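Local coordinates for protein nadph-flavin oxidoreductase (Vibrio harveyi, PDB 1BKJ) that catalyses the NADPH-dependent reduction of FMN to FMNH2, working as a homodimeric flavoprotein that supplies reduced flavin to bacterial luciferase, at residues A[17-22]-A[72-76]; A[59-63]-A[138-142]; A[122-126]-A[156-160]; A[127-133]-A[151-156]. All coordinates share one frame. Numbering follows the deposited sequence.

Contact 1: residues A[17-22]-A[72-76]; sequences FTAVPI and SAAEF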
loop_
_atom_site.group_PDB
_atom_site.type_symbol
_atom_site.label_atom_id
_atom_site.label_comp_id
_atom_site.label_asym_id
_atom_site.label_seq_id
_atom_site.Cartn_x
_atom_site.Cartn_y
_atom_site.Cartn_z
ATOM N N PHE A 17 -8.280 1.959 -23.462
ATOM C CA PHE A 17 -6.967 2.307 -23.998
ATOM C C PHE A 17 -6.871 2.189 -25.503
ATOM O O PHE A 17 -7.629 1.434 -26.117
ATOM C CB PHE A 17 -5.898 1.376 -23.403
ATOM C CG PHE A 17 -5.857 1.371 -21.903
ATOM C CD1 PHE A 17 -5.201 2.394 -21.209
ATOM C CD2 PHE A 17 -6.500 0.355 -21.171
ATOM C CE1 PHE A 17 -5.171 2.424 -19.795
ATOM C CE2 PHE A 17 -6.485 0.362 -19.751
ATOM C CZ PHE A 17 -5.814 1.407 -19.058
ATOM N N THR A 18 -5.943 2.945 -26.096
ATOM C CA THR A 18 -5.686 2.846 -27.533
ATOM C C THR A 18 -4.629 1.724 -27.696
ATOM O O THR A 18 -4.126 1.202 -26.693
ATOM C CB THR A 18 -5.152 4.165 -28.156
ATOM O OG1 THR A 18 -3.886 4.495 -27.586
ATOM C CG2 THR A 18 -6.121 5.317 -27.939
ATOM N N ALA A 19 -4.298 1.366 -28.940
ATOM C CA ALA A 19 -3.330 0.308 -29.244
ATOM C C ALA A 19 -1.863 0.758 -29.261
ATOM O O ALA A 19 -0.973 -0.056 -29.530
ATOM C CB ALA A 19 -3.694 -0.368 -30.574
ATOM N N VAL A 20 -1.612 2.034 -28.956
ATOM C CA VAL A 20 -0.253 2.591 -28.953
ATOM C C VAL A 20 0.556 1.988 -27.774
ATOM O O VAL A 20 0.132 2.060 -26.623
ATOM C CB VAL A 20 -0.273 4.148 -28.888
ATOM C CG1 VAL A 20 1.149 4.718 -29.006
ATOM C CG2 VAL A 20 -1.154 4.721 -29.992
ATOM N N PRO A 21 1.699 1.334 -28.064
ATOM C CA PRO A 21 2.475 0.752 -26.962
ATOM C C PRO A 21 3.249 1.747 -26.093
ATOM O O PRO A 21 3.384 2.927 -26.439
ATOM C CB PRO A 21 3.404 -0.231 -27.680
ATOM C CG PRO A 21 3.612 0.387 -29.020
ATOM C CD PRO A 21 2.243 0.916 -29.374
ATOM N N ILE A 22 3.676 1.268 -24.929
ATOM C CA ILE A 22 4.481 2.049 -23.994
ATOM C C ILE A 22 5.910 1.692 -24.426
ATOM O O ILE A 22 6.195 0.528 -24.745
ATOM C CB ILE A 22 4.161 1.623 -22.510
ATOM C CG1 ILE A 22 2.795 2.203 -22.114
ATOM C CG2 ILE A 22 5.266 2.065 -21.515
ATOM C CD1 ILE A 22 2.222 1.675 -20.831
ATOM N N SER A 72 -6.700 -5.358 -23.360
ATOM C CA SER A 72 -6.413 -4.230 -24.249
ATOM C C SER A 72 -5.336 -3.240 -23.798
ATOM O O SER A 72 -4.820 -2.464 -24.613
ATOM C CB SER A 72 -7.706 -3.501 -24.623
ATOM O OG SER A 72 -8.276 -2.858 -23.500
ATOM N N ALA A 73 -4.975 -3.281 -22.515
ATOM C CA ALA A 73 -3.924 -2.412 -21.963
ATOM C C ALA A 73 -2.573 -2.692 -22.634
ATOM O O ALA A 73 -2.303 -3.834 -23.023
ATOM C CB ALA A 73 -3.794 -2.643 -20.464
ATOM N N ALA A 74 -1.752 -1.649 -22.790
ATOM C CA ALA A 74 -0.417 -1.777 -23.384
ATOM C C ALA A 74 0.480 -2.630 -22.477
ATOM O O ALA A 74 1.264 -3.437 -22.966
ATOM C CB ALA A 74 0.198 -0.396 -23.620
ATOM N N GLU A 75 0.331 -2.465 -21.160
ATOM C CA GLU A 75 1.090 -3.230 -20.161
ATOM C C GLU A 75 0.198 -3.727 -19.006
ATOM O O GLU A 75 -0.693 -3.007 -18.555
ATOM C CB GLU A 75 2.237 -2.388 -19.553
ATOM C CG GLU A 75 3.427 -2.054 -20.474
ATOM C CD GLU A 75 4.176 -3.272 -20.990
ATOM O OE1 GLU A 75 4.465 -4.190 -20.190
ATOM O OE2 GLU A 75 4.495 -3.305 -22.200
ATOM N N PHE A 76 0.415 -4.966 -18.562
ATOM C CA PHE A 76 -0.314 -5.504 -17.422
ATOM C C PHE A 76 0.705 -6.076 -16.442
ATOM O O PHE A 76 1.405 -7.041 -16.755
ATOM C CB PHE A 76 -1.352 -6.560 -17.818
ATOM C CG PHE A 76 -2.266 -6.978 -16.681
ATOM C CD1 PHE A 76 -3.187 -6.060 -16.124
ATOM C CD2 PHE A 76 -2.178 -8.274 -16.123
ATOM C CE1 PHE A 76 -4.008 -6.415 -15.024
ATOM C CE2 PHE A 76 -3.000 -8.647 -15.016
ATOM C CZ PHE A 76 -3.913 -7.709 -14.472
HETATM O O HOH W 1 -9.708 -0.576 -24.222
HETATM O O HOH W 2 -2.719 -1.278 -26.036
HETATM O O HOH W 3 3.566 -1.725 -24.482
HETATM O O HOH W 4 6.773 -1.491 -22.767
#
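The irregular segment 17-22 bows past 72-76, and its backbone comes near at two places: CA of Phe17 lies 6.0 Å from CA of Ala73, and CA of Pro21 lies 5.2 Å from CA of Ala74. Between them Thr18, Ala19 and Val20 direct their CA-to-CB bonds away. Water fills the gaps. Water 1 accepts from Phe17 N (3.0 Å) and hydrogen-bonds Ser72 OG (2.8 Å), while water 2 donates to both Thr18 O (2.9 Å) and Ser72 O (2.8 Å). In 72-76 a helix gives way at Ala73 to strand 75-82. That strand opens with a classic beta bulge, in which Ala74 and Glu75 both face Leu157 of the neighbouring strand. The small Ala74 methyl lets the loop approach, its CB being 4.0 Å from Ile22 CG1 and 3.9 Å from Val20 O. The large, apolar Phe17 fills the other place: its ring atom CE2 is 4.1 Å from Ala73 CB, and its ring also packs on Tyr69, an FMN-binding residue. Glu75 offers Ile22 its aliphatic part, CG to CD1 at 3.9 Å; its carboxylate forms a salt bridge with Arg50, and OE2 accepts from water 4 (3.0 Å), which also donates to Ile22 O (2.9 Å).

Contact 2: residues A[59-63]-A[138-142]; sequences ELAQF and QVDEL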
loop_
_atom_site.group_PDB
_atom_site.type_symbol
_atom_site.label_atom_id
_atom_site.label_comp_id
_atom_site.label_asym_id
_atom_site.label_seq_id
_atom_site.Cartn_x
_atom_site.Cartn_y
_atom_site.Cartn_z
ATOM N N GLU A 59 -6.660 -14.993 -20.543
ATOM C CA GLU A 59 -7.037 -15.816 -19.393
ATOM C C GLU A 59 -7.124 -14.951 -18.126
ATOM O O GLU A 59 -8.036 -15.144 -17.312
ATOM C CB GLU A 59 -6.053 -16.979 -19.189
ATOM C CG GLU A 59 -6.096 -18.044 -20.292
ATOM C CD GLU A 59 -5.087 -19.187 -20.089
ATOM O OE1 GLU A 59 -5.435 -20.165 -19.396
ATOM O OE2 GLU A 59 -3.954 -19.123 -20.631
ATOM N N LEU A 60 -6.225 -13.965 -18.000
ATOM C CA LEU A 60 -6.223 -13.057 -16.843
ATOM C C LEU A 60 -7.410 -12.092 -16.824
ATOM O O LEU A 60 -7.927 -11.771 -15.752
ATOM C CB LEU A 60 -4.903 -12.295 -16.718
ATOM C CG LEU A 60 -3.728 -13.114 -16.164
ATOM C CD1 LEU A 60 -2.438 -12.371 -16.358
ATOM C CD2 LEU A 60 -3.946 -13.462 -14.709
ATOM N N ALA A 61 -7.882 -11.690 -18.007
ATOM C CA ALA A 61 -9.043 -10.802 -18.121
ATOM C C ALA A 61 -10.288 -11.519 -17.622
ATOM O O ALA A 61 -11.100 -10.932 -16.925
ATOM C CB ALA A 61 -9.228 -10.330 -19.569
ATOM N N GLN A 62 -10.360 -12.822 -17.897
ATOM C CA GLN A 62 -11.467 -13.666 -17.469
ATOM C C GLN A 62 -11.379 -13.889 -15.962
ATOM O O GLN A 62 -12.381 -13.766 -15.250
ATOM C CB GLN A 62 -11.422 -15.007 -18.209
ATOM C CG GLN A 62 -12.559 -15.959 -17.894
ATOM C CD GLN A 62 -12.439 -17.233 -18.670
ATOM O OE1 GLN A 62 -12.540 -17.238 -19.904
ATOM N NE2 GLN A 62 -12.189 -18.325 -17.966
ATOM N N PHE A 63 -10.162 -14.145 -15.479
ATOM C CA PHE A 63 -9.931 -14.381 -14.060
ATOM C C PHE A 63 -10.145 -13.142 -13.208
ATOM O O PHE A 63 -10.321 -13.249 -12.004
ATOM C CB PHE A 63 -8.539 -14.968 -13.828
ATOM C CG PHE A 63 -8.408 -16.426 -14.205
ATOM C CD1 PHE A 63 -9.520 -17.291 -14.176
ATOM C CD2 PHE A 63 -7.163 -16.941 -14.604
ATOM C CE1 PHE A 63 -9.400 -18.655 -14.545
ATOM C CE2 PHE A 63 -7.022 -18.303 -14.975
ATOM C CZ PHE A 63 -8.145 -19.163 -14.947
ATOM N N GLN A 138 -6.276 -19.976 -9.294
ATOM C CA GLN A 138 -6.110 -20.151 -10.737
ATOM C C GLN A 138 -5.080 -19.183 -11.338
ATOM O O GLN A 138 -4.286 -19.578 -12.187
ATOM C CB GLN A 138 -7.453 -20.019 -11.447
ATOM C CG GLN A 138 -8.529 -21.013 -10.979
ATOM C CD GLN A 138 -9.564 -20.355 -10.069
ATOM O OE1 GLN A 138 -9.295 -20.053 -8.892
ATOM N NE2 GLN A 138 -10.753 -20.095 -10.625
ATOM N N VAL A 139 -5.070 -17.932 -10.861
ATOM C CA VAL A 139 -4.118 -16.899 -11.315
ATOM C C VAL A 139 -2.705 -17.288 -10.845
ATOM O O VAL A 139 -1.746 -17.190 -11.610
ATOM C CB VAL A 139 -4.508 -15.491 -10.749
ATOM C CG1 VAL A 139 -3.418 -14.440 -11.018
ATOM C CG2 VAL A 139 -5.803 -15.040 -11.359
ATOM N N ASP A 140 -2.622 -17.772 -9.603
ATOM C CA ASP A 140 -1.376 -18.213 -8.959
ATOM C C ASP A 140 -0.705 -19.354 -9.739
ATOM O O ASP A 140 0.508 -19.341 -9.928
ATOM C CB ASP A 140 -1.694 -18.644 -7.525
ATOM C CG ASP A 140 -0.467 -18.999 -6.719
ATOM O OD1 ASP A 140 0.102 -20.082 -6.942
ATOM O OD2 ASP A 140 -0.101 -18.216 -5.819
ATOM N N GLU A 141 -1.507 -20.312 -10.203
ATOM C CA GLU A 141 -1.012 -21.447 -10.974
ATOM C C GLU A 141 -0.580 -21.008 -12.372
ATOM O O GLU A 141 0.452 -21.462 -12.875
ATOM C CB GLU A 141 -2.077 -22.548 -11.061
ATOM N N LEU A 142 -1.334 -20.074 -12.963
ATOM C CA LEU A 142 -1.053 -19.549 -14.314
ATOM C C LEU A 142 0.296 -18.842 -14.392
ATOM O O LEU A 142 1.054 -19.031 -15.354
ATOM C CB LEU A 142 -2.179 -18.594 -14.765
ATOM C CG LEU A 142 -2.174 -18.012 -16.185
ATOM C CD1 LEU A 142 -2.130 -19.130 -17.222
ATOM C CD2 LEU A 142 -3.409 -17.167 -16.378
#
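This is an apolar helix-helix contact between the C-terminal turn of helix 54-63 and helix 136-142, which lies in the connection between strands 125-129 and 149-158 of the central sheet. The axes of the two short segments run nearly antiparallel, at 162°, and approach to 10.8 Å; CA of Phe63 and CA of Val139 are 6.9 Å apart. Phe63, one turn on from Glu59, carries the largest flat surface: Gln138 CB sits over one face of its ring, 3.9 Å from the centroid, in a CH-pi contact, and Leu142 CD2 meets the ring edge, 4.0 Å from Phe63 CE2. Val139, branched at CB, fits against the base of the aromatic side chain, with CG2 3.7 Å from Phe63 CB. Deeper in, Leu60 CD2 meets Val139 CG1 at 3.9 Å, and both side chains also pack on Leu132, towards the flavin-binding strand. At the exposed border Glu59 and Gln138 serve through their aliphatic parts, Glu59 CB lying 3.9 Å from Leu142 CD2, so their polar ends can stay in solvent. Each helix offers positions i, i+1 and i+4: Glu59, Leu60 and Phe63 pack against Gln138, Val139 and Leu142, side by side and near-antiparallel, beside the central sheet of the nitroreductase fold.

Contact 3: residues A[122-126]-A[156-160]; sequences MGLGG and CLGHP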
loop_
_atom_site.group_PDB
_atom_site.type_symbol
_atom_site.label_atom_id
_atom_site.label_comp_id
_atom_site.label_asym_id
_atom_site.label_seq_id
_atom_site.Cartn_x
_atom_site.Cartn_y
_atom_site.Cartn_z
ATOM N N MET A 122 3.541 10.916 -17.122
ATOM C CA MET A 122 3.981 10.791 -18.518
ATOM C C MET A 122 2.799 10.868 -19.478
ATOM O O MET A 122 2.960 10.708 -20.685
ATOM C CB MET A 122 4.708 9.461 -18.734
ATOM C CG MET A 122 5.989 9.306 -17.935
ATOM S SD MET A 122 6.690 7.629 -18.024
ATOM C CE MET A 122 8.356 8.070 -18.358
ATOM N N GLY A 123 1.603 11.063 -18.937
ATOM C CA GLY A 123 0.416 11.151 -19.771
ATOM C C GLY A 123 -0.281 9.827 -19.996
ATOM O O GLY A 123 -1.224 9.760 -20.776
ATOM N N LEU A 124 0.199 8.776 -19.335
ATOM C CA LEU A 124 -0.408 7.450 -19.445
ATOM C C LEU A 124 -1.565 7.339 -18.451
ATOM O O LEU A 124 -1.725 8.184 -17.560
ATOM C CB LEU A 124 0.624 6.351 -19.160
ATOM C CG LEU A 124 1.849 6.240 -20.079
ATOM C CD1 LEU A 124 2.896 5.321 -19.501
ATOM C CD2 LEU A 124 1.430 5.739 -21.411
ATOM N N GLY A 125 -2.401 6.334 -18.656
ATOM C CA GLY A 125 -3.528 6.106 -17.777
ATOM C C GLY A 125 -3.394 4.733 -17.164
ATOM O O GLY A 125 -2.623 3.910 -17.652
ATOM N N GLY A 126 -4.169 4.482 -16.116
ATOM C CA GLY A 126 -4.123 3.191 -15.457
ATOM C C GLY A 126 -5.249 2.894 -14.489
ATOM O O GLY A 126 -6.048 3.772 -14.162
ATOM N N CYS A 156 -3.335 -2.165 -14.943
ATOM C CA CYS A 156 -3.401 -1.894 -16.378
ATOM C C CYS A 156 -2.754 -0.535 -16.626
ATOM O O CYS A 156 -2.977 0.398 -15.863
ATOM C CB CYS A 156 -4.848 -1.808 -16.868
ATOM S SG CYS A 156 -5.805 -3.299 -16.734
ATOM N N LEU A 157 -1.908 -0.445 -17.651
ATOM C CA LEU A 157 -1.253 0.808 -18.031
ATOM C C LEU A 157 -1.351 0.972 -19.551
ATOM O O LEU A 157 -1.335 -0.017 -20.290
ATOM C CB LEU A 157 0.235 0.841 -17.604
ATOM C CG LEU A 157 0.651 0.821 -16.119
ATOM C CD1 LEU A 157 2.163 0.762 -15.986
ATOM C CD2 LEU A 157 0.065 2.027 -15.374
ATOM N N GLY A 158 -1.493 2.214 -20.005
ATOM C CA GLY A 158 -1.565 2.487 -21.433
ATOM C C GLY A 158 -2.008 3.901 -21.734
ATOM O O GLY A 158 -2.229 4.703 -20.827
ATOM N N HIS A 159 -2.159 4.205 -23.016
ATOM C CA HIS A 159 -2.601 5.531 -23.442
ATOM C C HIS A 159 -4.128 5.608 -23.382
ATOM O O HIS A 159 -4.807 4.763 -23.961
ATOM C CB HIS A 159 -2.047 5.831 -24.822
ATOM C CG HIS A 159 -0.562 5.989 -24.827
ATOM N ND1 HIS A 159 0.058 7.163 -24.459
ATOM C CD2 HIS A 159 0.426 5.122 -25.151
ATOM C CE1 HIS A 159 1.364 7.016 -24.566
ATOM N NE2 HIS A 159 1.614 5.786 -24.981
ATOM N N PRO A 160 -4.684 6.625 -22.680
ATOM C CA PRO A 160 -6.133 6.818 -22.517
ATOM C C PRO A 160 -6.980 6.981 -23.769
ATOM O O PRO A 160 -6.559 7.645 -24.719
ATOM C CB PRO A 160 -6.220 8.103 -21.691
ATOM C CG PRO A 160 -4.920 8.188 -21.012
ATOM C CD PRO A 160 -3.972 7.776 -22.087
HETATM O O HOH W 5 -0.955 9.513 -23.447
#
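Antiparallel beta pairing joins the start of strand 125-129 to the end of strand 149-158 in the central sheet of this nitroreductase-family fold. Gly125 and Gly158 form a hydrogen-bonded pair that satisfies both residues' peptide groups: Gly125 N donates to Gly158 O (2.7 Å), and Gly158 N to Gly125 O (3.1 Å). Gly125 O also receives a CA-H...O contact from Leu157 CA at 3.4 Å. Next comes the non-hydrogen-bonded pair Gly126 and Leu157, whose backbones look outward: Gly126 bonds with Ile14 in the FMN-binding loop, Leu157 with Glu75. Lacking side chains, Gly125 leaves room for the Pro160 ring, and Gly126 lets its CA come 3.0 Å from Cys156 O. Gly123, with positive phi, ends helix 98-121 in a Schellman motif. Its carbonyl is not wasted: water 5 donates to Gly123 O (2.7 Å) and hydrogen-bonds His159 ND1 (2.8 Å). Leu124 CD2 covers one face of that same imidazole in a CH-pi contact, 3.5 Å from the ring centroid and 3.4 Å from His159 CE1.

Contact 4: residues A[127-133]-A[151-156]; sequences VYIGGLR and VLFGMC. With FMN (flavin mononucleotide), chain D.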
loop_
_atom_site.group_PDB
_atom_site.type_symbol
_atom_site.label_atom_id
_atom_site.label_comp_id
_atom_site.label_asym_id
_atom_site.label_seq_id
_atom_site.Cartn_x
_atom_site.Cartn_y
_atom_site.Cartn_z
ATOM N N VAL A 127 -5.313 1.634 -14.057
ATOM C CA VAL A 127 -6.324 1.178 -13.121
ATOM C C VAL A 127 -5.808 -0.060 -12.410
ATOM O O VAL A 127 -5.205 -0.931 -13.028
ATOM C CB VAL A 127 -7.719 0.895 -13.831
ATOM C CG1 VAL A 127 -7.630 -0.233 -14.852
ATOM C CG2 VAL A 127 -8.829 0.610 -12.804
ATOM N N TYR A 128 -6.035 -0.116 -11.102
ATOM C CA TYR A 128 -5.645 -1.283 -10.308
ATOM C C TYR A 128 -6.686 -2.369 -10.580
ATOM O O TYR A 128 -7.834 -2.044 -10.901
ATOM C CB TYR A 128 -5.694 -0.975 -8.825
ATOM C CG TYR A 128 -4.593 -0.140 -8.251
ATOM C CD1 TYR A 128 -4.658 1.260 -8.290
ATOM C CD2 TYR A 128 -3.487 -0.744 -7.623
ATOM C CE1 TYR A 128 -3.644 2.056 -7.712
ATOM C CE2 TYR A 128 -2.464 0.040 -7.043
ATOM C CZ TYR A 128 -2.557 1.440 -7.097
ATOM O OH TYR A 128 -1.589 2.224 -6.557
ATOM N N ILE A 129 -6.287 -3.640 -10.504
ATOM C CA ILE A 129 -7.194 -4.769 -10.743
ATOM C C ILE A 129 -7.138 -5.749 -9.558
ATOM O O ILE A 129 -6.304 -6.665 -9.530
ATOM C CB ILE A 129 -6.877 -5.521 -12.110
ATOM C CG1 ILE A 129 -6.880 -4.550 -13.316
ATOM C CG2 ILE A 129 -7.868 -6.686 -12.356
ATOM C CD1 ILE A 129 -8.205 -3.886 -13.637
ATOM N N GLY A 130 -8.026 -5.537 -8.584
ATOM C CA GLY A 130 -8.095 -6.405 -7.420
ATOM C C GLY A 130 -8.991 -7.606 -7.668
ATOM O O GLY A 130 -9.009 -8.547 -6.868
ATOM N N GLY A 131 -9.700 -7.576 -8.803
ATOM C CA GLY A 131 -10.596 -8.645 -9.216
ATOM C C GLY A 131 -9.941 -10.006 -9.377
ATOM O O GLY A 131 -10.624 -11.019 -9.284
ATOM N N LEU A 132 -8.623 -10.024 -9.591
ATOM C CA LEU A 132 -7.840 -11.254 -9.724
ATOM C C LEU A 132 -7.936 -12.159 -8.500
ATOM O O LEU A 132 -7.817 -13.382 -8.622
ATOM C CB LEU A 132 -6.356 -10.920 -9.955
ATOM C CG LEU A 132 -5.934 -10.331 -11.304
ATOM C CD1 LEU A 132 -4.423 -10.085 -11.304
ATOM C CD2 LEU A 132 -6.330 -11.276 -12.430
ATOM N N ARG A 133 -8.179 -11.554 -7.334
ATOM C CA ARG A 133 -8.290 -12.286 -6.053
ATOM C C ARG A 133 -9.505 -13.213 -5.943
ATOM O O ARG A 133 -9.475 -14.193 -5.191
ATOM C CB ARG A 133 -8.232 -11.336 -4.845
ATOM C CG ARG A 133 -6.849 -10.726 -4.610
ATOM C CD ARG A 133 -6.672 -10.181 -3.182
ATOM N NE ARG A 133 -7.708 -9.232 -2.791
ATOM C CZ ARG A 133 -7.735 -7.940 -3.106
ATOM N NH1 ARG A 133 -6.774 -7.381 -3.836
ATOM N NH2 ARG A 133 -8.762 -7.203 -2.718
ATOM N N VAL A 151 -0.614 -13.794 -4.988
ATOM C CA VAL A 151 -1.061 -12.686 -5.839
ATOM C C VAL A 151 -1.925 -11.728 -5.021
ATOM O O VAL A 151 -2.691 -12.168 -4.162
ATOM C CB VAL A 151 -1.823 -13.192 -7.139
ATOM C CG1 VAL A 151 -2.996 -14.086 -6.798
ATOM C CG2 VAL A 151 -2.322 -12.007 -7.982
ATOM N N LEU A 152 -1.738 -10.427 -5.243
ATOM C CA LEU A 152 -2.511 -9.400 -4.566
ATOM C C LEU A 152 -3.395 -8.614 -5.522
ATOM O O LEU A 152 -4.592 -8.502 -5.297
ATOM C CB LEU A 152 -1.612 -8.458 -3.778
ATOM C CG LEU A 152 -1.002 -8.985 -2.480
ATOM C CD1 LEU A 152 -0.252 -7.849 -1.856
ATOM C CD2 LEU A 152 -2.064 -9.514 -1.502
ATOM N N PHE A 153 -2.806 -8.018 -6.554
ATOM C CA PHE A 153 -3.578 -7.259 -7.532
ATOM C C PHE A 153 -2.778 -7.066 -8.806
ATOM O O PHE A 153 -1.570 -7.266 -8.824
ATOM C CB PHE A 153 -4.036 -5.884 -6.969
ATOM C CG PHE A 153 -2.916 -5.024 -6.428
ATOM C CD1 PHE A 153 -2.173 -4.181 -7.282
ATOM C CD2 PHE A 153 -2.565 -5.077 -5.067
ATOM C CE1 PHE A 153 -1.099 -3.417 -6.799
ATOM C CE2 PHE A 153 -1.480 -4.317 -4.562
ATOM C CZ PHE A 153 -0.745 -3.483 -5.432
ATOM N N GLY A 154 -3.477 -6.647 -9.854
ATOM C CA GLY A 154 -2.850 -6.348 -11.122
ATOM C C GLY A 154 -2.930 -4.849 -11.371
ATOM O O GLY A 154 -3.480 -4.102 -10.547
ATOM N N MET A 155 -2.372 -4.401 -12.492
ATOM C CA MET A 155 -2.405 -2.994 -12.874
ATOM C C MET A 155 -2.348 -2.864 -14.388
ATOM O O MET A 155 -1.451 -3.415 -15.030
ATOM C CB MET A 155 -1.243 -2.210 -12.242
ATOM C CG MET A 155 -1.291 -0.708 -12.540
ATOM S SD MET A 155 0.037 0.209 -11.798
ATOM C CE MET A 155 -0.580 0.351 -10.147
ATOM N N CYS A 156 -3.335 -2.165 -14.943
ATOM C CA CYS A 156 -3.401 -1.894 -16.378
ATOM C C CYS A 156 -2.754 -0.535 -16.626
ATOM O O CYS A 156 -2.977 0.398 -15.863
ATOM C CB CYS A 156 -4.848 -1.808 -16.868
ATOM S SG CYS A 156 -5.805 -3.299 -16.734
HETATM N N1 FMN D . -11.238 -0.859 -10.780
HETATM C C2 FMN D . -11.715 -1.724 -11.738
HETATM O O2 FMN D . -12.428 -1.415 -12.658
HETATM N N3 FMN D . -11.359 -3.043 -11.494
HETATM C C4 FMN D . -10.778 -3.576 -10.305
HETATM O O4 FMN D . -10.657 -4.784 -10.222
HETATM C C4A FMN D . -10.413 -2.590 -9.329
HETATM N N5 FMN D . -9.608 -3.040 -8.290
HETATM C C5A FMN D . -8.962 -2.125 -7.445
HETATM C C6 FMN D . -8.063 -2.630 -6.524
HETATM C C7 FMN D . -7.345 -1.764 -5.701
HETATM C C7M FMN D . -6.203 -2.385 -4.842
HETATM C C8 FMN D . -7.577 -0.360 -5.782
HETATM C C8M FMN D . -6.958 0.632 -4.853
HETATM C C9 FMN D . -8.466 0.148 -6.693
HETATM C C9A FMN D . -9.182 -0.729 -7.566
HETATM N N10 FMN D . -10.064 -0.270 -8.611
HETATM C C10 FMN D . -10.605 -1.182 -9.553
HETATM C "C1'" FMN D . -10.176 1.054 -8.918
HETATM C "C2'" FMN D . -11.391 1.794 -8.407
HETATM O "O2'" FMN D . -12.628 1.222 -8.362
HETATM C "C3'" FMN D . -11.219 3.207 -8.034
HETATM O "O3'" FMN D . -9.961 3.574 -7.527
HETATM C "C4'" FMN D . -12.353 4.067 -7.544
HETATM O "O4'" FMN D . -13.683 3.648 -7.733
HETATM C "C5'" FMN D . -12.142 5.475 -7.253
HETATM O "O5'" FMN D . -12.112 6.056 -8.592
HETATM P P FMN D . -10.802 6.737 -9.281
HETATM O O1P FMN D . -10.583 7.935 -8.492
HETATM O O2P FMN D . -11.227 6.911 -10.691
HETATM O O3P FMN D . -9.631 5.852 -9.078
#
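Where strand 127-129 ends, its backbone turns from pairing with a strand to pairing with a flavin. Gly130 N donates to FMN N5 (3.0 Å) and weakly to O4 (3.2 Å), and Gly131 N donates to O4 (3.3 Å). A side chain on Gly130 would crowd FMN C6. Behind this turn the antiparallel pairing is regular: Cys156 N to Val127 O is 2.9 Å, Gly154 N to Ile129 O 2.8 Å, and both are reciprocated. Gly154 leaves space for Leu132, whose CD1 is 3.8 Å from Gly154 N. Tyr128 is layered between FMN C8M and, in CH-pi contact, Met155 CE on its two ring faces; Met155 SD, 5.5 Å from the centroid, makes an oblique Met-aromatic contact. The ring edge points toward the Phe153 face (centroids 5.5 Å apart); Tyr128 OH bonds Gln113. Arg133 NH1 reaches Leu152 O (2.9 Å), while NE pairs with Glu99 of the second subunit. By bonding N5 and O4, the amides fix the ring and probably polarise oxidised flavin toward accepting hydride at N5.

Overall arrangement
From the N terminus, the loop that follows the FMN-binding residues 11-15 meets the start of strand 75-82 in contact 1, closing a loop of 49 residues. Before that loop closes, helix 54-63 begins contact 2, so the two cross; Phe76 and Leu60 touch. Contact 2 ends only at helix 136-142, and therefore also crosses contacts 3 and 4. These two form one antiparallel pairing of strands 125-129 and 149-158: contact 4 is nested inside contact 3 and shares Cys156 with it. Contact 1 joins this strand pair through Glu75 and Leu157, whereas contact 2 reaches it through Leu132 and Val151. The N-terminal loop, sheet, helices and flavin site are thus tied together.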